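Local coordinates for protein Phospholipase/Carboxylesterase (Haliangium ochraceum, PDB 4Q82) that probably hydrolyses carboxylic ester bonds, as a serine hydrolase of the alpha/beta-hydrolase fold named as a phospholipase/carboxylesterase, at residues Met43-Val55 / Pro109-Arg121. Sequence-based numbering, arbitrary orientation. Where two conformers were deposited one is given.
Sequences MVDDRPSSARLSV and PRYIERDEWSNER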
loop_
_atom_site.group_PDB
_atom_site.type_symbol
_atom_site.label_atom_id
_atom_site.label_comp_id
_atom_site.label_asym_id
_atom_site.label_seq_id
_atom_site.Cartn_x
_atom_site.Cartn_y
_atom_site.Cartn_z
HETATM N N MSE A 43 10.639 -23.700 -14.487
HETATM C CA MSE A 43 11.619 -22.690 -14.889
HETATM C C MSE A 43 11.013 -21.295 -14.772
HETATM O O MSE A 43 9.827 -21.093 -15.049
HETATM C CB MSE A 43 12.105 -22.925 -16.306
HETATM C CG MSE A 43 11.083 -22.620 -17.350
HETATM SE SE MSE A 43 11.807 -23.140 -19.044
HETATM C CE MSE A 43 11.476 -25.051 -18.947
ATOM N N VAL A 44 11.842 -20.340 -14.362
ATOM C CA VAL A 44 11.369 -19.051 -13.887
ATOM C C VAL A 44 12.179 -17.877 -14.458
ATOM O O VAL A 44 13.403 -17.902 -14.463
ATOM C CB VAL A 44 11.431 -18.998 -12.337
ATOM C CG1 VAL A 44 10.912 -17.686 -11.812
ATOM C CG2 VAL A 44 10.656 -20.157 -11.734
ATOM N N ASP A 45 11.479 -16.852 -14.932
ATOM C CA ASP A 45 12.090 -15.581 -15.321
ATOM C C ASP A 45 12.889 -15.038 -14.142
ATOM O O ASP A 45 12.364 -14.973 -13.040
ATOM C CB ASP A 45 10.983 -14.616 -15.759
ATOM C CG ASP A 45 11.473 -13.206 -16.087
ATOM O OD1 ASP A 45 12.679 -12.955 -16.270
ATOM O OD2 ASP A 45 10.595 -12.337 -16.209
ATOM N N ASP A 46 14.158 -14.693 -14.355
ATOM C CA ASP A 46 14.983 -14.117 -13.290
ATOM C C ASP A 46 15.644 -12.805 -13.724
ATOM O O ASP A 46 16.604 -12.360 -13.126
ATOM C CB ASP A 46 16.054 -15.114 -12.822
ATOM C CG ASP A 46 16.668 -14.726 -11.473
ATOM O OD1 ASP A 46 15.919 -14.279 -10.562
ATOM O OD2 ASP A 46 17.901 -14.853 -11.333
ATOM N N ARG A 47 15.125 -12.176 -14.771
ATOM C CA ARG A 47 15.546 -10.817 -15.116
ATOM C C ARG A 47 15.246 -9.839 -13.965
ATOM O O ARG A 47 14.339 -10.073 -13.192
ATOM C CB ARG A 47 14.827 -10.357 -16.377
ATOM C CG ARG A 47 15.218 -11.152 -17.618
ATOM C CD ARG A 47 14.328 -10.727 -18.768
ATOM N NE ARG A 47 12.939 -10.939 -18.403
ATOM C CZ ARG A 47 11.890 -10.454 -19.062
ATOM N NH1 ARG A 47 12.060 -9.715 -20.150
ATOM N NH2 ARG A 47 10.663 -10.715 -18.625
ATOM N N PRO A 48 15.995 -8.737 -13.880
ATOM C CA PRO A 48 15.748 -7.739 -12.824
ATOM C C PRO A 48 14.324 -7.156 -12.902
ATOM O O PRO A 48 13.696 -7.224 -13.951
ATOM C CB PRO A 48 16.792 -6.649 -13.099
ATOM C CG PRO A 48 17.714 -7.190 -14.133
ATOM C CD PRO A 48 17.042 -8.322 -14.835
ATOM N N SER A 49 13.838 -6.576 -11.804
ATOM C CA SER A 49 12.428 -6.227 -11.690
ATOM C C SER A 49 11.913 -5.288 -12.768
ATOM O O SER A 49 10.738 -5.374 -13.144
ATOM C CB SER A 49 12.164 -5.619 -10.300
ATOM O OG SER A 49 13.031 -4.522 -10.049
ATOM N N SER A 50 12.749 -4.379 -13.280
ATOM C CA SER A 50 12.230 -3.415 -14.267
ATOM C C SER A 50 11.781 -4.106 -15.549
ATOM O O SER A 50 10.985 -3.559 -16.289
ATOM C CB SER A 50 13.263 -2.334 -14.626
ATOM O OG SER A 50 14.425 -2.911 -15.170
ATOM N N ALA A 51 12.278 -5.315 -15.792
ATOM C CA ALA A 51 11.892 -6.063 -16.986
ATOM C C ALA A 51 10.407 -6.389 -16.985
ATOM O O ALA A 51 9.824 -6.614 -18.038
ATOM C CB ALA A 51 12.709 -7.338 -17.096
ATOM N N ARG A 52 9.780 -6.397 -15.810
ATOM C CA ARG A 52 8.361 -6.742 -15.730
ATOM C C ARG A 52 7.520 -5.572 -15.239
ATOM O O ARG A 52 6.430 -5.763 -14.716
ATOM C CB ARG A 52 8.165 -7.959 -14.818
ATOM C CG ARG A 52 8.876 -9.237 -15.328
ATOM C CD ARG A 52 8.799 -10.383 -14.316
ATOM N NE ARG A 52 9.444 -10.006 -13.058
ATOM C CZ ARG A 52 10.750 -10.103 -12.827
ATOM N NH1 ARG A 52 11.566 -10.585 -13.761
ATOM N NH2 ARG A 52 11.238 -9.700 -11.671
ATOM N N LEU A 53 8.033 -4.364 -15.419
ATOM C CA LEU A 53 7.302 -3.143 -15.056
ATOM C C LEU A 53 6.709 -2.512 -16.303
ATOM O O LEU A 53 7.455 -2.205 -17.240
ATOM C CB LEU A 53 8.242 -2.160 -14.375
ATOM C CG LEU A 53 7.648 -0.789 -14.030
ATOM C CD1 LEU A 53 6.567 -0.974 -12.959
ATOM C CD2 LEU A 53 8.759 0.138 -13.539
ATOM N N SER A 54 5.387 -2.346 -16.341
ATOM C CA SER A 54 4.705 -1.789 -17.515
ATOM C C SER A 54 3.789 -0.631 -17.141
ATOM O O SER A 54 3.067 -0.706 -16.145
ATOM C CB SER A 54 3.871 -2.851 -18.225
ATOM O OG SER A 54 4.677 -3.958 -18.582
ATOM N N VAL A 55 3.805 0.423 -17.953
ATOM C CA VAL A 55 2.926 1.568 -17.736
ATOM C C VAL A 55 1.548 1.249 -18.303
ATOM O O VAL A 55 1.417 0.674 -19.397
ATOM C CB VAL A 55 3.515 2.855 -18.375
ATOM C CG1 VAL A 55 3.380 2.833 -19.899
ATOM C CG2 VAL A 55 2.880 4.109 -17.773
ATOM N N PRO A 109 7.199 1.232 -6.500
ATOM C CA PRO A 109 7.539 1.388 -7.927
ATOM C C PRO A 109 8.922 2.010 -8.145
ATOM O O PRO A 109 9.558 1.745 -9.173
ATOM C CB PRO A 109 6.416 2.295 -8.459
ATOM C CG PRO A 109 5.925 3.053 -7.240
ATOM C CD PRO A 109 5.990 2.008 -6.143
ATOM N N ARG A 110 9.388 2.835 -7.202
ATOM C CA ARG A 110 10.759 3.337 -7.276
ATOM C C ARG A 110 11.763 2.183 -7.298
ATOM O O ARG A 110 12.620 2.109 -8.198
ATOM C CB ARG A 110 11.067 4.263 -6.082
ATOM C CG ARG A 110 12.527 4.688 -5.992
ATOM C CD ARG A 110 12.828 5.296 -4.620
ATOM N NE ARG A 110 14.244 5.627 -4.486
ATOM C CZ ARG A 110 14.783 6.774 -4.883
ATOM N NH1 ARG A 110 14.025 7.720 -5.437
ATOM N NH2 ARG A 110 16.081 6.982 -4.722
ATOM N N TYR A 111 11.647 1.274 -6.334
ATOM C CA TYR A 111 12.624 0.180 -6.224
ATOM C C TYR A 111 12.479 -0.773 -7.381
ATOM O O TYR A 111 13.477 -1.289 -7.898
ATOM C CB TYR A 111 12.481 -0.552 -4.872
ATOM C CG TYR A 111 12.646 0.476 -3.776
ATOM C CD1 TYR A 111 13.883 1.108 -3.575
ATOM C CD2 TYR A 111 11.562 0.883 -3.009
ATOM C CE1 TYR A 111 14.030 2.121 -2.617
ATOM C CE2 TYR A 111 11.695 1.875 -2.057
ATOM C CZ TYR A 111 12.928 2.490 -1.864
ATOM O OH TYR A 111 13.041 3.502 -0.921
ATOM N N ILE A 112 11.242 -1.013 -7.804
ATOM C CA ILE A 112 11.034 -1.882 -8.983
ATOM C C ILE A 112 11.698 -1.292 -10.220
ATOM O O ILE A 112 12.403 -2.000 -10.968
ATOM C CB ILE A 112 9.535 -2.107 -9.255
ATOM C CG1 ILE A 112 8.956 -2.999 -8.153
ATOM C CG2 ILE A 112 9.307 -2.720 -10.688
ATOM C CD1 ILE A 112 7.438 -2.833 -7.984
ATOM N N GLU A 113 11.490 0.003 -10.449
ATOM C CA GLU A 113 12.033 0.623 -11.651
ATOM C C GLU A 113 13.572 0.598 -11.635
ATOM O O GLU A 113 14.219 0.519 -12.684
ATOM C CB GLU A 113 11.518 2.061 -11.794
ATOM C CG GLU A 113 11.664 2.603 -13.211
ATOM C CD GLU A 113 12.975 3.306 -13.415
ATOM O OE1 GLU A 113 13.581 3.711 -12.392
ATOM O OE2 GLU A 113 13.399 3.445 -14.583
ATOM N N ARG A 114 14.147 0.660 -10.442
ATOM C CA ARG A 114 15.601 0.713 -10.276
ATOM C C ARG A 114 16.269 -0.652 -10.149
ATOM O O ARG A 114 17.446 -0.720 -9.813
ATOM C CB ARG A 114 15.942 1.531 -9.028
ATOM C CG ARG A 114 15.598 2.984 -9.212
ATOM C CD ARG A 114 15.881 3.771 -7.960
ATOM N NE ARG A 114 15.369 5.133 -8.112
ATOM C CZ ARG A 114 16.122 6.226 -8.066
ATOM N NH1 ARG A 114 17.431 6.122 -7.862
ATOM N NH2 ARG A 114 15.561 7.421 -8.215
ATOM N N ASP A 115 15.511 -1.719 -10.382
ATOM C CA ASP A 115 15.997 -3.098 -10.211
ATOM C C ASP A 115 16.485 -3.384 -8.787
ATOM O O ASP A 115 17.401 -4.192 -8.593
ATOM C CB ASP A 115 17.114 -3.409 -11.215
ATOM C CG ASP A 115 16.636 -3.348 -12.637
ATOM O OD1 ASP A 115 15.432 -3.617 -12.876
ATOM O OD2 ASP A 115 17.459 -3.053 -13.523
ATOM N N GLU A 116 15.855 -2.736 -7.804
ATOM C CA GLU A 116 16.202 -2.910 -6.400
ATOM C C GLU A 116 15.088 -3.642 -5.647
ATOM O O GLU A 116 15.055 -3.647 -4.419
ATOM C CB GLU A 116 16.487 -1.541 -5.737
ATOM C CG GLU A 116 17.671 -0.801 -6.378
ATOM C CD GLU A 116 17.825 0.640 -5.869
ATOM O OE1 GLU A 116 16.975 1.092 -5.086
ATOM O OE2 GLU A 116 18.808 1.319 -6.231
ATOM N N TRP A 117 14.184 -4.256 -6.395
ATOM C CA TRP A 117 13.070 -5.021 -5.827
ATOM C C TRP A 117 13.339 -6.512 -6.020
ATOM O O TRP A 117 13.294 -7.008 -7.147
ATOM C CB TRP A 117 11.770 -4.590 -6.513
ATOM C CG TRP A 117 10.500 -5.221 -6.010
ATOM C CD1 TRP A 117 9.890 -6.364 -6.495
ATOM C CD2 TRP A 117 9.656 -4.723 -4.964
ATOM N NE1 TRP A 117 8.713 -6.586 -5.806
ATOM C CE2 TRP A 117 8.558 -5.603 -4.857
ATOM C CE3 TRP A 117 9.725 -3.607 -4.102
ATOM C CZ2 TRP A 117 7.540 -5.411 -3.923
ATOM C CZ3 TRP A 117 8.711 -3.417 -3.171
ATOM C CH2 TRP A 117 7.625 -4.315 -3.094
ATOM N N SER A 118 13.655 -7.222 -4.938
ATOM C CA SER A 118 14.048 -8.632 -5.052
ATOM C C SER A 118 13.075 -9.491 -5.867
ATOM O O SER A 118 11.867 -9.400 -5.696
ATOM C CB SER A 118 14.199 -9.251 -3.661
ATOM O OG SER A 118 14.419 -10.638 -3.781
ATOM N N ASN A 119 13.623 -10.337 -6.745
ATOM C CA ASN A 119 12.839 -11.311 -7.485
ATOM C C ASN A 119 12.171 -12.365 -6.595
ATOM O O ASN A 119 11.237 -13.037 -7.034
ATOM C CB ASN A 119 13.722 -12.003 -8.543
ATOM C CG ASN A 119 13.955 -11.119 -9.760
ATOM O OD1 ASN A 119 13.342 -10.042 -9.886
ATOM N ND2 ASN A 119 14.808 -11.578 -10.683
ATOM N N GLU A 120 12.587 -12.481 -5.361
ATOM C CA GLU A 120 11.944 -13.374 -4.432
ATOM C C GLU A 120 10.553 -12.903 -3.992
ATOM O O GLU A 120 9.764 -13.642 -3.533
ATOM C CB GLU A 120 12.840 -13.602 -3.234
ATOM C CG GLU A 120 14.211 -14.165 -3.624
ATOM C CD GLU A 120 14.112 -15.310 -4.621
ATOM O OE1 GLU A 120 13.528 -16.343 -4.230
ATOM O OE2 GLU A 120 14.598 -15.208 -5.785
ATOM N N ARG A 121 10.307 -11.632 -4.159
ATOM C CA ARG A 121 9.014 -11.086 -3.761
ATOM C C ARG A 121 7.903 -11.522 -4.712
ATOM O O ARG A 121 7.988 -11.285 -5.924
ATOM C CB ARG A 121 9.101 -9.565 -3.669
ATOM C CG ARG A 121 10.033 -9.182 -2.509
ATOM C CD ARG A 121 10.303 -7.655 -2.418
ATOM N NE ARG A 121 11.303 -7.420 -1.370
ATOM C CZ ARG A 121 11.906 -6.244 -1.182
ATOM N NH1 ARG A 121 11.618 -5.224 -1.988
ATOM N NH2 ARG A 121 12.803 -6.095 -0.213
HETATM O O HOH W 1 16.982 -14.338 -7.921
HETATM O O HOH W 2 14.929 -7.593 -9.294
#
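With OG swung between the backbone N and the carbonyl carbon (chi1 54° in Ser49, 60° in Ser50), two consecutive serines of a short 3-10 turn address Ile112 and Asp115, where helix 107-113 ends. Ser49 OG donates to Ile112 O at 2.8 Å, in the carbonyl plane and on a lone pair; the same oxygen accepts Asp115 N within the Schellman motif that terminates the helix. Asp115, its C-prime residue with positive phi, turns its carboxylate back: OD1 takes Ser50 OG at 2.6 Å from the syn side and Ser50 N at 2.8 Å nearly along its C-O axis, so two donors of one residue grip one oxygen. These serine bonds exemplify how a helix C-terminus can be tied to a neighbouring turn.

A second polar cluster centres on the Asn119 amide, which uses both its NH2 group and its carbonyl oxygen. ND2 gives one straight bond to Asp46 OD1 (2.9 Å, 167°), approaching from above the carboxylate plane, and another to Arg47 O at 3.0 Å; OD1 receives Arg52 NH2 at 2.8 Å and a water that also donates to Trp117 O. Arg52 NH1 reaches Arg47 O from the face opposite ND2 and forms a salt bridge with Asp45 OD2, so NH1 and NH2 are both engaged, which should limit rotation of the guanidinium. A leucine in place of Asn119 would probably leave Asp46 OD1 without this amide donor, Arg47 O with only Arg52 NH1 of the two donors described, and Arg52 NH2 without this acceptor.

Beyond the polar groups, Leu53 CB rests 3.9 Å from Ile112 CG2, while its CD2 lies against Glu113 CB. Here the edge strand 53-56 meets the end of helix 107-113; the Tyr70 hydroxyl of adjacent strand 67-70 is hydrogen-bonded to Arg52 NH2, its ring packs edge-to-face with Trp117, and Val125 of strand 124-128 backs Ile112 and Trp117.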